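Local coordinates for protein charybdin (Charybdis maritima, PDB 2B7U) that belongs to the plant ribosome-inactivating proteins and consists of a single chain that combines a mixed six-stranded sheet with a set of packed helices, at residues 8-13 with 73-78; 36-41 with 243-248; 47-50 with 55-58; 115-120 with 161-166. All coordinates share one frame; numbering follows the deposited sequence. Where two conformers were deposited one is given.

Contact 1. Residues 8-13 with 73-78; sequences VKFTVE and IHRDDL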
loop_
_atom_site.group_PDB
_atom_site.type_symbol
_atom_site.label_atom_id
_atom_site.label_comp_id
_atom_site.label_asym_id
_atom_site.label_seq_id
_atom_site.Cartn_x
_atom_site.Cartn_y
_atom_site.Cartn_z
ATOM N N VAL A 8 6.595 2.907 -15.299
ATOM C CA VAL A 8 5.244 3.233 -14.848
ATOM C C VAL A 8 4.238 2.536 -15.755
ATOM O O VAL A 8 3.988 2.979 -16.879
ATOM C CB VAL A 8 5.002 4.749 -14.800
ATOM C CG1 VAL A 8 5.498 5.406 -16.026
ATOM C CG2 VAL A 8 3.521 5.070 -14.559
ATOM N N LYS A 9 3.693 1.427 -15.271
ATOM C CA LYS A 9 2.736 0.628 -16.034
ATOM C C LYS A 9 1.424 1.362 -16.322
ATOM O O LYS A 9 0.856 1.206 -17.415
ATOM C CB LYS A 9 2.423 -0.688 -15.306
ATOM C CG LYS A 9 3.611 -1.678 -15.079
ATOM C CD LYS A 9 4.689 -1.495 -16.109
ATOM C CE LYS A 9 5.616 -2.699 -16.274
ATOM N NZ LYS A 9 6.203 -2.737 -17.669
ATOM N N PHE A 10 0.957 2.163 -15.366
ATOM C CA PHE A 10 -0.297 2.899 -15.527
ATOM C C PHE A 10 -0.354 4.006 -14.482
ATOM O O PHE A 10 0.459 4.025 -13.534
ATOM C CB PHE A 10 -1.513 1.952 -15.415
ATOM C CG PHE A 10 -1.693 1.326 -14.048
ATOM C CD1 PHE A 10 -2.416 1.978 -13.065
ATOM C CD2 PHE A 10 -1.149 0.078 -13.749
ATOM C CE1 PHE A 10 -2.563 1.438 -11.808
ATOM C CE2 PHE A 10 -1.292 -0.464 -12.499
ATOM C CZ PHE A 10 -2.017 0.193 -11.529
ATOM N N THR A 11 -1.303 4.911 -14.682
ATOM C CA THR A 11 -1.583 6.014 -13.769
ATOM C C THR A 11 -3.066 6.004 -13.414
ATOM O O THR A 11 -3.930 5.825 -14.298
ATOM C CB THR A 11 -1.184 7.382 -14.377
ATOM O OG1 THR A 11 0.221 7.392 -14.693
ATOM C CG2 THR A 11 -1.491 8.542 -13.415
ATOM N N VAL A 12 -3.360 6.165 -12.134
ATOM C CA VAL A 12 -4.738 6.357 -11.652
ATOM C C VAL A 12 -4.799 7.721 -10.963
ATOM O O VAL A 12 -3.833 8.140 -10.338
ATOM C CB VAL A 12 -5.246 5.227 -10.698
ATOM C CG1 VAL A 12 -5.496 3.968 -11.499
ATOM C CG2 VAL A 12 -4.261 4.939 -9.541
ATOM N N GLU A 13 -5.946 8.377 -11.047
ATOM C CA GLU A 13 -6.082 9.733 -10.531
ATOM C C GLU A 13 -7.368 9.859 -9.724
ATOM O O GLU A 13 -8.418 9.372 -10.129
ATOM C CB GLU A 13 -6.031 10.731 -11.688
ATOM C CG GLU A 13 -6.235 12.178 -11.289
ATOM C CD GLU A 13 -6.083 13.149 -12.458
ATOM O OE1 GLU A 13 -5.765 12.694 -13.596
ATOM O OE2 GLU A 13 -6.291 14.372 -12.249
ATOM N N ILE A 73 4.590 4.089 -6.932
ATOM C CA ILE A 73 4.475 2.922 -6.052
ATOM C C ILE A 73 4.897 1.661 -6.804
ATOM O O ILE A 73 4.547 1.490 -7.963
ATOM C CB ILE A 73 3.005 2.803 -5.590
ATOM C CG1 ILE A 73 2.597 4.078 -4.834
ATOM C CG2 ILE A 73 2.802 1.587 -4.698
ATOM C CD1 ILE A 73 1.128 4.200 -4.493
ATOM N N HIS A 74 5.580 0.751 -6.113
ATOM C CA HIS A 74 5.921 -0.552 -6.690
ATOM C C HIS A 74 4.678 -1.414 -6.951
ATOM O O HIS A 74 3.822 -1.563 -6.074
ATOM C CB HIS A 74 6.841 -1.322 -5.758
ATOM C CG HIS A 74 8.200 -0.748 -5.646
ATOM N ND1 HIS A 74 9.222 -1.100 -6.498
ATOM C CD2 HIS A 74 8.719 0.149 -4.776
ATOM C CE1 HIS A 74 10.315 -0.436 -6.156
ATOM N NE2 HIS A 74 10.040 0.319 -5.101
ATOM N N ARG A 75 4.606 -1.994 -8.152
ATOM C CA ARG A 75 3.427 -2.739 -8.561
ATOM C C ARG A 75 3.430 -4.139 -7.989
ATOM O O ARG A 75 2.370 -4.760 -7.899
ATOM C CB ARG A 75 3.292 -2.782 -10.081
ATOM C CG ARG A 75 1.954 -3.308 -10.479
ATOM C CD ARG A 75 1.737 -3.396 -11.965
ATOM N NE ARG A 75 0.577 -4.234 -12.256
ATOM C CZ ARG A 75 0.091 -4.409 -13.477
ATOM N NH1 ARG A 75 -0.963 -5.200 -13.663
ATOM N NH2 ARG A 75 0.641 -3.772 -14.508
ATOM N N ASP A 76 4.598 -4.632 -7.604
ATOM C CA ASP A 76 4.694 -5.995 -7.094
ATOM C C ASP A 76 4.507 -6.099 -5.584
ATOM O O ASP A 76 4.009 -7.093 -5.094
ATOM C CB ASP A 76 5.990 -6.681 -7.571
ATOM C CG ASP A 76 7.242 -5.908 -7.216
ATOM O OD1 ASP A 76 7.152 -4.730 -6.784
ATOM O OD2 ASP A 76 8.327 -6.479 -7.423
ATOM N N ASP A 77 4.898 -5.088 -4.825
ATOM C CA ASP A 77 4.710 -5.146 -3.377
ATOM C C ASP A 77 3.942 -3.979 -2.763
ATOM O O ASP A 77 3.759 -3.959 -1.553
ATOM C CB ASP A 77 6.055 -5.389 -2.676
ATOM C CG ASP A 77 7.006 -4.244 -2.808
ATOM O OD1 ASP A 77 8.165 -4.355 -2.323
ATOM O OD2 ASP A 77 6.630 -3.211 -3.387
ATOM N N LEU A 78 3.455 -3.058 -3.593
ATOM C CA LEU A 78 2.676 -1.902 -3.180
ATOM C C LEU A 78 3.397 -0.965 -2.205
ATOM O O LEU A 78 2.773 -0.198 -1.477
ATOM C CB LEU A 78 1.304 -2.336 -2.631
ATOM C CG LEU A 78 0.442 -3.069 -3.650
ATOM C CD1 LEU A 78 -0.953 -3.377 -3.063
ATOM C CD2 LEU A 78 0.323 -2.334 -4.953
#

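Contact 2. Residues 36-41 with 243-248; sequences ATWYLH and VEQHPD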
loop_
_atom_site.group_PDB
_atom_site.type_symbol
_atom_site.label_atom_id
_atom_site.label_comp_id
_atom_site.label_asym_id
_atom_site.label_seq_id
_atom_site.Cartn_x
_atom_site.Cartn_y
_atom_site.Cartn_z
ATOM N N ALA A 36 -3.887 -6.334 -10.843
ATOM C CA ALA A 36 -3.915 -7.783 -10.953
ATOM C C ALA A 36 -3.127 -8.326 -12.128
ATOM O O ALA A 36 -3.146 -7.736 -13.222
ATOM C CB ALA A 36 -5.333 -8.258 -11.095
ATOM N N THR A 37 -2.482 -9.458 -11.918
ATOM C CA THR A 37 -1.997 -10.277 -13.045
ATOM C C THR A 37 -2.857 -11.489 -13.275
ATOM O O THR A 37 -3.140 -11.833 -14.404
ATOM C CB THR A 37 -0.537 -10.753 -12.866
ATOM O OG1 THR A 37 -0.480 -11.813 -11.880
ATOM C CG2 THR A 37 0.315 -9.626 -12.536
ATOM N N TRP A 38 -3.266 -12.146 -12.198
ATOM C CA TRP A 38 -4.136 -13.306 -12.229
ATOM C C TRP A 38 -4.919 -13.293 -10.944
ATOM O O TRP A 38 -4.818 -12.334 -10.182
ATOM C CB TRP A 38 -3.379 -14.600 -12.343
ATOM C CG TRP A 38 -2.412 -14.913 -11.172
ATOM C CD1 TRP A 38 -1.252 -14.252 -10.900
ATOM C CD2 TRP A 38 -2.497 -15.990 -10.203
ATOM N NE1 TRP A 38 -0.625 -14.819 -9.809
ATOM C CE2 TRP A 38 -1.370 -15.884 -9.361
ATOM C CE3 TRP A 38 -3.430 -17.012 -9.943
ATOM C CZ2 TRP A 38 -1.139 -16.788 -8.294
ATOM C CZ3 TRP A 38 -3.212 -17.872 -8.870
ATOM C CH2 TRP A 38 -2.056 -17.775 -8.085
ATOM N N TYR A 39 -5.792 -14.301 -10.792
ATOM C CA TYR A 39 -6.774 -14.304 -9.709
ATOM C C TYR A 39 -6.820 -15.648 -9.009
ATOM O O TYR A 39 -6.729 -16.710 -9.626
ATOM C CB TYR A 39 -8.175 -13.936 -10.234
ATOM C CG TYR A 39 -8.291 -12.516 -10.654
ATOM C CD1 TYR A 39 -7.914 -12.102 -11.948
ATOM C CD2 TYR A 39 -8.821 -11.561 -9.794
ATOM C CE1 TYR A 39 -8.027 -10.771 -12.340
ATOM C CE2 TYR A 39 -8.938 -10.229 -10.177
ATOM C CZ TYR A 39 -8.533 -9.838 -11.454
ATOM O OH TYR A 39 -8.658 -8.520 -11.819
ATOM N N LEU A 40 -6.986 -15.593 -7.692
ATOM C CA LEU A 40 -7.159 -16.735 -6.873
ATOM C C LEU A 40 -8.494 -16.619 -6.113
ATOM O O LEU A 40 -8.631 -15.749 -5.282
ATOM C CB LEU A 40 -5.997 -16.826 -5.885
ATOM C CG LEU A 40 -6.153 -17.999 -4.928
ATOM C CD1 LEU A 40 -6.259 -19.299 -5.653
ATOM C CD2 LEU A 40 -5.029 -18.070 -3.883
ATOM N N HIS A 41 -9.487 -17.421 -6.439
ATOM C CA HIS A 41 -10.801 -17.363 -5.786
ATOM C C HIS A 41 -11.363 -15.953 -5.786
ATOM O O HIS A 41 -11.928 -15.489 -4.784
ATOM C CB HIS A 41 -10.751 -17.951 -4.384
ATOM C CG HIS A 41 -10.276 -19.359 -4.386
ATOM N ND1 HIS A 41 -9.284 -19.833 -3.551
ATOM C CD2 HIS A 41 -10.593 -20.375 -5.210
ATOM C CE1 HIS A 41 -9.058 -21.107 -3.832
ATOM N NE2 HIS A 41 -9.835 -21.455 -4.840
ATOM N N VAL A 243 -3.107 -10.005 -3.278
ATOM C CA VAL A 243 -2.128 -10.951 -2.742
ATOM C C VAL A 243 -0.734 -10.740 -3.327
ATOM O O VAL A 243 -0.599 -10.693 -4.542
ATOM C CB VAL A 243 -2.590 -12.400 -3.034
ATOM C CG1 VAL A 243 -1.637 -13.373 -2.426
ATOM C CG2 VAL A 243 -4.034 -12.617 -2.541
ATOM N N GLU A 244 0.301 -10.633 -2.487
ATOM C CA GLU A 244 1.670 -10.551 -2.979
ATOM C C GLU A 244 2.122 -11.897 -3.530
ATOM O O GLU A 244 1.687 -12.919 -3.032
ATOM C CB GLU A 244 2.604 -10.153 -1.830
ATOM C CG GLU A 244 3.893 -9.616 -2.318
ATOM C CD GLU A 244 4.884 -9.346 -1.238
ATOM O OE1 GLU A 244 5.116 -10.227 -0.408
ATOM O OE2 GLU A 244 5.492 -8.239 -1.255
ATOM N N GLN A 245 3.011 -11.907 -4.526
ATOM C CA GLN A 245 3.470 -13.166 -5.153
ATOM C C GLN A 245 4.984 -13.300 -5.062
ATOM O O GLN A 245 5.700 -12.890 -5.960
ATOM C CB GLN A 245 3.021 -13.234 -6.619
ATOM C CG GLN A 245 3.292 -14.598 -7.221
ATOM C CD GLN A 245 2.853 -14.756 -8.659
ATOM O OE1 GLN A 245 2.827 -15.893 -9.142
ATOM N NE2 GLN A 245 2.493 -13.650 -9.348
ATOM N N HIS A 246 5.461 -13.888 -3.971
ATOM C CA HIS A 246 6.879 -14.152 -3.791
ATOM C C HIS A 246 7.333 -15.323 -4.704
ATOM O O HIS A 246 6.611 -16.299 -4.871
ATOM C CB HIS A 246 7.144 -14.476 -2.320
ATOM C CG HIS A 246 8.596 -14.552 -1.975
ATOM N ND1 HIS A 246 9.256 -13.556 -1.285
ATOM C CD2 HIS A 246 9.521 -15.495 -2.248
ATOM C CE1 HIS A 246 10.527 -13.889 -1.152
ATOM N NE2 HIS A 246 10.713 -15.065 -1.718
ATOM N N PRO A 247 8.512 -15.217 -5.342
ATOM C CA PRO A 247 9.021 -16.308 -6.197
ATOM C C PRO A 247 9.079 -17.697 -5.562
ATOM O O PRO A 247 8.953 -18.694 -6.264
ATOM C CB PRO A 247 10.438 -15.852 -6.549
ATOM C CG PRO A 247 10.370 -14.396 -6.481
ATOM C CD PRO A 247 9.415 -14.050 -5.374
ATOM N N ASP A 248 9.318 -17.775 -4.260
ATOM C CA ASP A 248 9.292 -19.066 -3.557
ATOM C C ASP A 248 7.963 -19.807 -3.715
ATOM O O ASP A 248 7.924 -21.024 -3.588
ATOM C CB ASP A 248 9.582 -18.912 -2.069
ATOM C CG ASP A 248 11.038 -18.515 -1.763
ATOM O OD1 ASP A 248 11.313 -18.289 -0.557
ATOM O OD2 ASP A 248 11.890 -18.437 -2.681
HETATM O O HOH W 1 1.814 -13.952 -12.108
#

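Contact 3. Residues 47-50 with 55-58; sequences PLYN and PRGF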
loop_
_atom_site.group_PDB
_atom_site.type_symbol
_atom_site.label_atom_id
_atom_site.label_comp_id
_atom_site.label_asym_id
_atom_site.label_seq_id
_atom_site.Cartn_x
_atom_site.Cartn_y
_atom_site.Cartn_z
ATOM N N PRO A 47 1.934 -9.144 -9.776
ATOM C CA PRO A 47 3.015 -9.753 -10.537
ATOM C C PRO A 47 4.161 -10.218 -9.664
ATOM O O PRO A 47 4.355 -9.676 -8.603
ATOM C CB PRO A 47 3.504 -8.638 -11.456
ATOM C CG PRO A 47 2.783 -7.427 -11.111
ATOM C CD PRO A 47 1.705 -7.733 -10.113
ATOM N N LEU A 48 4.840 -11.264 -10.119
ATOM C CA LEU A 48 6.180 -11.687 -9.689
ATOM C C LEU A 48 6.632 -13.020 -10.307
ATOM O O LEU A 48 6.947 -14.027 -9.636
ATOM C CB LEU A 48 6.469 -11.576 -8.199
ATOM C CG LEU A 48 7.007 -10.237 -7.723
ATOM C CD1 LEU A 48 8.087 -10.319 -6.692
ATOM C CD2 LEU A 48 7.488 -9.383 -8.927
ATOM N N TYR A 49 6.647 -12.943 -11.635
ATOM C CA TYR A 49 7.418 -13.799 -12.535
ATOM C C TYR A 49 8.663 -12.973 -12.922
ATOM O O TYR A 49 9.800 -13.472 -12.893
ATOM C CB TYR A 49 6.583 -14.177 -13.776
ATOM C CG TYR A 49 5.549 -13.131 -14.181
ATOM C CD1 TYR A 49 4.332 -13.014 -13.494
ATOM C CD2 TYR A 49 5.796 -12.247 -15.229
ATOM C CE1 TYR A 49 3.394 -12.052 -13.839
ATOM C CE2 TYR A 49 4.859 -11.277 -15.589
ATOM C CZ TYR A 49 3.660 -11.187 -14.895
ATOM O OH TYR A 49 2.738 -10.226 -15.272
ATOM N N ASN A 50 8.422 -11.707 -13.281
ATOM C CA ASN A 50 9.455 -10.657 -13.326
ATOM C C ASN A 50 10.205 -10.527 -11.998
ATOM O O ASN A 50 9.610 -10.647 -10.931
ATOM C CB ASN A 50 8.832 -9.297 -13.700
ATOM C CG ASN A 50 7.546 -8.975 -12.911
ATOM O OD1 ASN A 50 7.596 -8.444 -11.795
ATOM N ND2 ASN A 50 6.390 -9.263 -13.517
ATOM N N PRO A 55 12.009 -3.637 -12.004
ATOM C CA PRO A 55 11.075 -3.002 -11.082
ATOM C C PRO A 55 9.928 -2.344 -11.857
ATOM O O PRO A 55 10.171 -1.524 -12.748
ATOM C CB PRO A 55 11.936 -1.984 -10.333
ATOM C CG PRO A 55 13.122 -1.757 -11.180
ATOM C CD PRO A 55 13.326 -2.979 -12.014
ATOM N N ARG A 56 8.714 -2.791 -11.558
ATOM C CA ARG A 56 7.491 -2.321 -12.200
ATOM C C ARG A 56 6.819 -1.417 -11.191
ATOM O O ARG A 56 6.754 -1.776 -10.025
ATOM C CB ARG A 56 6.524 -3.480 -12.481
ATOM C CG ARG A 56 6.987 -4.533 -13.497
ATOM C CD ARG A 56 5.941 -5.650 -13.717
ATOM N NE ARG A 56 4.732 -5.195 -14.407
ATOM C CZ ARG A 56 3.786 -5.998 -14.884
ATOM N NH1 ARG A 56 3.878 -7.317 -14.766
ATOM N NH2 ARG A 56 2.733 -5.479 -15.497
ATOM N N GLY A 57 6.290 -0.283 -11.644
ATOM C CA GLY A 57 5.547 0.612 -10.764
ATOM C C GLY A 57 4.282 1.134 -11.401
ATOM O O GLY A 57 3.954 0.798 -12.536
ATOM N N PHE A 58 3.551 1.944 -10.652
ATOM C CA PHE A 58 2.421 2.694 -11.176
ATOM C C PHE A 58 2.395 4.046 -10.466
ATOM O O PHE A 58 3.020 4.217 -9.423
ATOM C CB PHE A 58 1.097 1.956 -10.980
ATOM C CG PHE A 58 0.667 1.811 -9.547
ATOM C CD1 PHE A 58 -0.292 2.655 -9.012
ATOM C CD2 PHE A 58 1.195 0.805 -8.747
ATOM C CE1 PHE A 58 -0.734 2.490 -7.690
ATOM C CE2 PHE A 58 0.778 0.641 -7.433
ATOM C CZ PHE A 58 -0.181 1.486 -6.903
HETATM O O HOH W 2 8.596 -5.637 -10.536
#

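Contact 4. Residues 115-120 with 161-166; sequences PSYEEL and VSQMFC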
loop_
_atom_site.group_PDB
_atom_site.type_symbol
_atom_site.label_atom_id
_atom_site.label_comp_id
_atom_site.label_asym_id
_atom_site.label_seq_id
_atom_site.Cartn_x
_atom_site.Cartn_y
_atom_site.Cartn_z
ATOM N N PRO A 115 10.460 3.590 3.219
ATOM C CA PRO A 115 9.021 3.389 3.270
ATOM C C PRO A 115 8.489 2.595 4.467
ATOM O O PRO A 115 7.264 2.506 4.654
ATOM C CB PRO A 115 8.751 2.635 1.959
ATOM C CG PRO A 115 9.967 1.842 1.727
ATOM C CD PRO A 115 11.093 2.705 2.218
ATOM N N SER A 116 9.364 2.044 5.301
ATOM C CA SER A 116 8.845 1.262 6.424
ATOM C C SER A 116 8.203 2.222 7.401
ATOM O O SER A 116 8.635 3.372 7.524
ATOM C CB SER A 116 9.941 0.460 7.102
ATOM O OG SER A 116 10.764 1.266 7.916
ATOM N N TYR A 117 7.172 1.764 8.106
ATOM C CA TYR A 117 6.500 2.630 9.081
ATOM C C TYR A 117 7.373 2.997 10.282
ATOM O O TYR A 117 7.195 4.069 10.837
ATOM C CB TYR A 117 5.161 2.036 9.546
ATOM C CG TYR A 117 4.144 1.971 8.455
ATOM C CD1 TYR A 117 3.592 0.762 8.074
ATOM C CD2 TYR A 117 3.750 3.133 7.775
ATOM C CE1 TYR A 117 2.669 0.697 7.054
ATOM C CE2 TYR A 117 2.815 3.090 6.740
ATOM C CZ TYR A 117 2.283 1.859 6.385
ATOM O OH TYR A 117 1.373 1.791 5.355
ATOM N N GLU A 118 8.326 2.146 10.651
ATOM C CA GLU A 118 9.294 2.500 11.683
ATOM C C GLU A 118 10.063 3.757 11.271
ATOM O O GLU A 118 10.226 4.686 12.076
ATOM C CB GLU A 118 10.270 1.333 11.913
ATOM C CG GLU A 118 11.380 1.582 12.906
ATOM C CD GLU A 118 12.175 0.311 13.221
ATOM O OE1 GLU A 118 11.997 -0.715 12.518
ATOM O OE2 GLU A 118 12.982 0.330 14.177
ATOM N N GLU A 119 10.530 3.771 10.021
ATOM C CA GLU A 119 11.314 4.902 9.507
ATOM C C GLU A 119 10.446 6.114 9.246
ATOM O O GLU A 119 10.844 7.234 9.563
ATOM C CB GLU A 119 12.050 4.507 8.228
ATOM C CG GLU A 119 13.133 3.444 8.493
ATOM C CD GLU A 119 14.303 3.476 7.505
ATOM O OE1 GLU A 119 14.347 4.368 6.636
ATOM O OE2 GLU A 119 15.201 2.598 7.623
ATOM N N LEU A 120 9.253 5.898 8.704
ATOM C CA LEU A 120 8.343 7.025 8.452
ATOM C C LEU A 120 7.874 7.659 9.738
ATOM O O LEU A 120 7.814 8.875 9.825
ATOM C CB LEU A 120 7.120 6.582 7.645
ATOM C CG LEU A 120 7.309 6.380 6.142
ATOM C CD1 LEU A 120 6.096 5.597 5.623
ATOM C CD2 LEU A 120 7.507 7.670 5.361
ATOM N N VAL A 161 -1.019 8.716 2.881
ATOM C CA VAL A 161 -1.210 8.136 1.565
ATOM C C VAL A 161 -0.975 6.613 1.571
ATOM O O VAL A 161 -1.770 5.830 1.023
ATOM C CB VAL A 161 -0.302 8.816 0.540
ATOM C CG1 VAL A 161 -0.305 8.038 -0.768
ATOM C CG2 VAL A 161 -0.710 10.278 0.352
ATOM N N SER A 162 0.089 6.168 2.212
ATOM C CA SER A 162 0.374 4.732 2.296
ATOM C C SER A 162 -0.774 3.980 2.962
ATOM O O SER A 162 -1.163 2.904 2.486
ATOM C CB SER A 162 1.674 4.489 3.043
ATOM O OG SER A 162 2.031 3.111 2.976
ATOM N N GLN A 163 -1.304 4.499 4.069
ATOM C CA GLN A 163 -2.378 3.825 4.774
ATOM C C GLN A 163 -3.643 3.808 3.938
ATOM O O GLN A 163 -4.270 2.762 3.731
ATOM C CB GLN A 163 -2.636 4.462 6.123
ATOM C CG GLN A 163 -1.540 4.248 7.136
ATOM C CD GLN A 163 -1.515 2.836 7.644
ATOM O OE1 GLN A 163 -2.545 2.161 7.675
ATOM N NE2 GLN A 163 -0.323 2.350 8.018
ATOM N N MET A 164 -4.028 4.961 3.419
ATOM C CA MET A 164 -5.319 5.043 2.757
ATOM C C MET A 164 -5.376 4.492 1.353
ATOM O O MET A 164 -6.476 4.240 0.839
ATOM C CB MET A 164 -5.832 6.494 2.790
ATOM C CG MET A 164 -5.988 6.988 4.187
ATOM S SD MET A 164 -6.711 8.656 4.336
ATOM C CE MET A 164 -8.432 8.311 3.973
ATOM N N PHE A 165 -4.223 4.283 0.721
ATOM C CA PHE A 165 -4.206 3.670 -0.614
ATOM C C PHE A 165 -3.528 2.316 -0.597
ATOM O O PHE A 165 -4.145 1.332 -0.999
ATOM C CB PHE A 165 -3.666 4.658 -1.635
ATOM C CG PHE A 165 -4.580 5.828 -1.792
ATOM C CD1 PHE A 165 -5.711 5.710 -2.576
ATOM C CD2 PHE A 165 -4.394 6.975 -1.066
ATOM C CE1 PHE A 165 -6.622 6.738 -2.690
ATOM C CE2 PHE A 165 -5.312 8.026 -1.161
ATOM C CZ PHE A 165 -6.427 7.910 -1.983
ATOM N N CYS A 166 -2.333 2.223 -0.051
ATOM C CA CYS A 166 -1.629 0.914 -0.093
ATOM C C CYS A 166 -2.238 -0.110 0.879
ATOM O O CYS A 166 -2.601 -1.229 0.476
ATOM C CB CYS A 166 -0.161 1.072 0.130
ATOM S SG CYS A 166 0.564 2.246 -1.081
#

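Contact 1. Residues 8-13 with 73-78
Arg-75 reaches across to Lys-9 and Phe-10 and is the residue of 73-78 that makes the contact, chiefly through its guanidinium group. Its NH2 lies 3.7 Å from both CB and CG of Lys-9, so the lysine offers its aliphatic root at the guanidinium edge. Farther back, Arg-75 CD lies 4.0 Å from Lys-9 CG, and the two side chains cross at about a right angle. Phe-10 comes in differently: its CE2 stands 4.0 Å above the guanidinium plane, off toward the rim of that group. The phenyl edge, not its face, is thus turned to the flat cation, with CE2 4.2 Å from Arg-75 NE.

Arg-75 can span this distance because its chain is fully extended from CG to NE. The lysine bends instead at chi2 (-26°), and its NZ stays 6.5 Å from Arg-75 NH2, which should soften the repulsion between like charges. NH1 of the arginine makes a weak hydrogen bond to Leu-35 O. Phe-10 also packs on Ser-34 and Leu-35 and meets the ring of Phe-58 with nearly parallel planes. Strand 56-64 runs between strands 7-15 and 67-74 in the sheet, and helix 21-35 packs against Phe-10 and Leu-78.

Contact 2. Residues 36-41 with 243-248
Trp-38 opens the first strand of a small beta hairpin, strands 38-40 and 43-45, and the edge of its indole meets the amide of Gln-245 from the loop after helix 233-237. The two side chains cross obliquely, with ring and amide planes 54° apart, so they neither stack nor share a plane. The amide nitrogen lies close to the indole plane, and Gln-245 NE2 is 3.4 Å from Trp-38 NE1. Both atoms are donors, which makes this a close polar approach without a bond. Gln-245 CD and OE1 are each 3.7 Å from Trp-38 NE1, which places the whole amide beside the nitrogen end of the indole.

A chi1 of 62° sets Trp-38 CG between its own backbone N and carbonyl carbon, a position from which the indole edge faces the glutamine. Gln-245 is extended beyond CG and delivers its amide straight to that rim. Other partners fix its rotation: NE2 donates to Leu-46 O, while OE1 accepts from Arg-250 NH1. With both ends engaged, the buried amide probably has little scope to flip. Thr-37 OG1, itself bonded to Val-45 O, belongs to the same network through one water, which lies 3.1 Å from Thr-37 OG1 and accepts from Gln-245 NE2 at 2.9 Å.

Contact 3. Residues 47-50 with 55-58
The connection from the hairpin strand 43-45 into the long sheet strand 56-64 folds back on itself here, and Arg-56 at the start of that strand reaches the loop residues Pro-47, Tyr-49 and Asn-50. Its NH1 is the atom they share. NH1 donates to Tyr-49 OH at 3.2 Å, with the hydroxyl oxygen lying in the guanidinium plane. The N-H...O angle is only 136°, so the bond is well off straight. Tyrosine ring and guanidinium planes are 67° apart, the two side chains crossing at about a right angle.

Pro-47 CG lies over one face of the guanidinium, 3.8 Å from Arg-56 NH1, and Pro-47 CB touches the same nitrogen at 3.6 Å. Asn-50 approaches at the edge instead, ND2 standing 3.4 Å from Arg-56 NH1; two donors meet there, and no bond forms. The same ND2 sits 3.3 Å above the ring plane of Tyr-49, offset toward the rim. A turn at chi3 (69°) bends the otherwise extended arginine and carries its end to the loop. A water that accepts from Arg-56 N also lies near Asn-50 OD1, where its donation is less certain.

Arg-75, just after strand 67-74, brings its NH2 close to Arg-56 NH2, and a second positive charge thus stands beside this one. A phenol oxygen would hardly balance two such charges, so the loop probably steers the guanidinium more than it offsets its charge.

Contact 4. Residues 115-120 with 161-166
Tyr-117 extends from the first turn of helix 117-124 to helix 151-170, a helix-to-helix contact in the interior of the ribosome-inactivating fold. It carries the largest share of the buried surface, followed by Gln-163 and Ser-162. The two partners occupy different parts of the phenol. Gln-163 lays its amide nitrogen over one face of the ring, NE2 coming within 3.1 Å of Tyr-117 CZ and closer to that carbon than to any other in the ring. Ring and amide planes are inclined at 38°, so this is a tilted overlay and not a parallel stack. A bend at chi2 (-73°) folds the glutamine back over the ring. NE2 is also 3.2 Å from Tyr-117 OH, but the angle is too poor for a hydrogen bond; its polar partner is Glu-199 OE1.

Ser-162 meets the phenol at its oxygen. Ser-162 OG lies 2.8 Å from Tyr-117 OH, close enough for a hydrogen bond, though the serine proton has another acceptor within reach and the bond is not settled. OG stands anti to the serine backbone N, which directs it to the tyrosine. The settled partner of the hydroxyl is Glu-167 OE2, with Ser-162 OG beside it. Helix 151-170 has a wider pi-type turn at 162-166, beginning at this serine. The tyrosine helix is in turn set off by an N-cap just before it, where Glu-119 N donates to Ser-116 OG at 3.3 Å with an angle of 158°.

In the fold
Burial and chemistry change together. Contact 4, whose centre lies about 7 Å from the centre of the chain, is the buried one and relies on hydroxyl and amide groups between two helices. Contacts 1, 2 and 3 lie farther out and are partly buried. Contacts 1 and 3 share the sheet: strand 56-64 adjoins both strands of contact 1, and an arginine dominates each, packing without a bond in one and donating a bent bond in the other. Contacts 2 and 3 each include a water; contact 2 joins the hairpin to the loop after helix 233-237 and touches contact 3 where Thr-37 meets Pro-47. Contact 1 reaches contact 4 through Leu-78 and Cys-166.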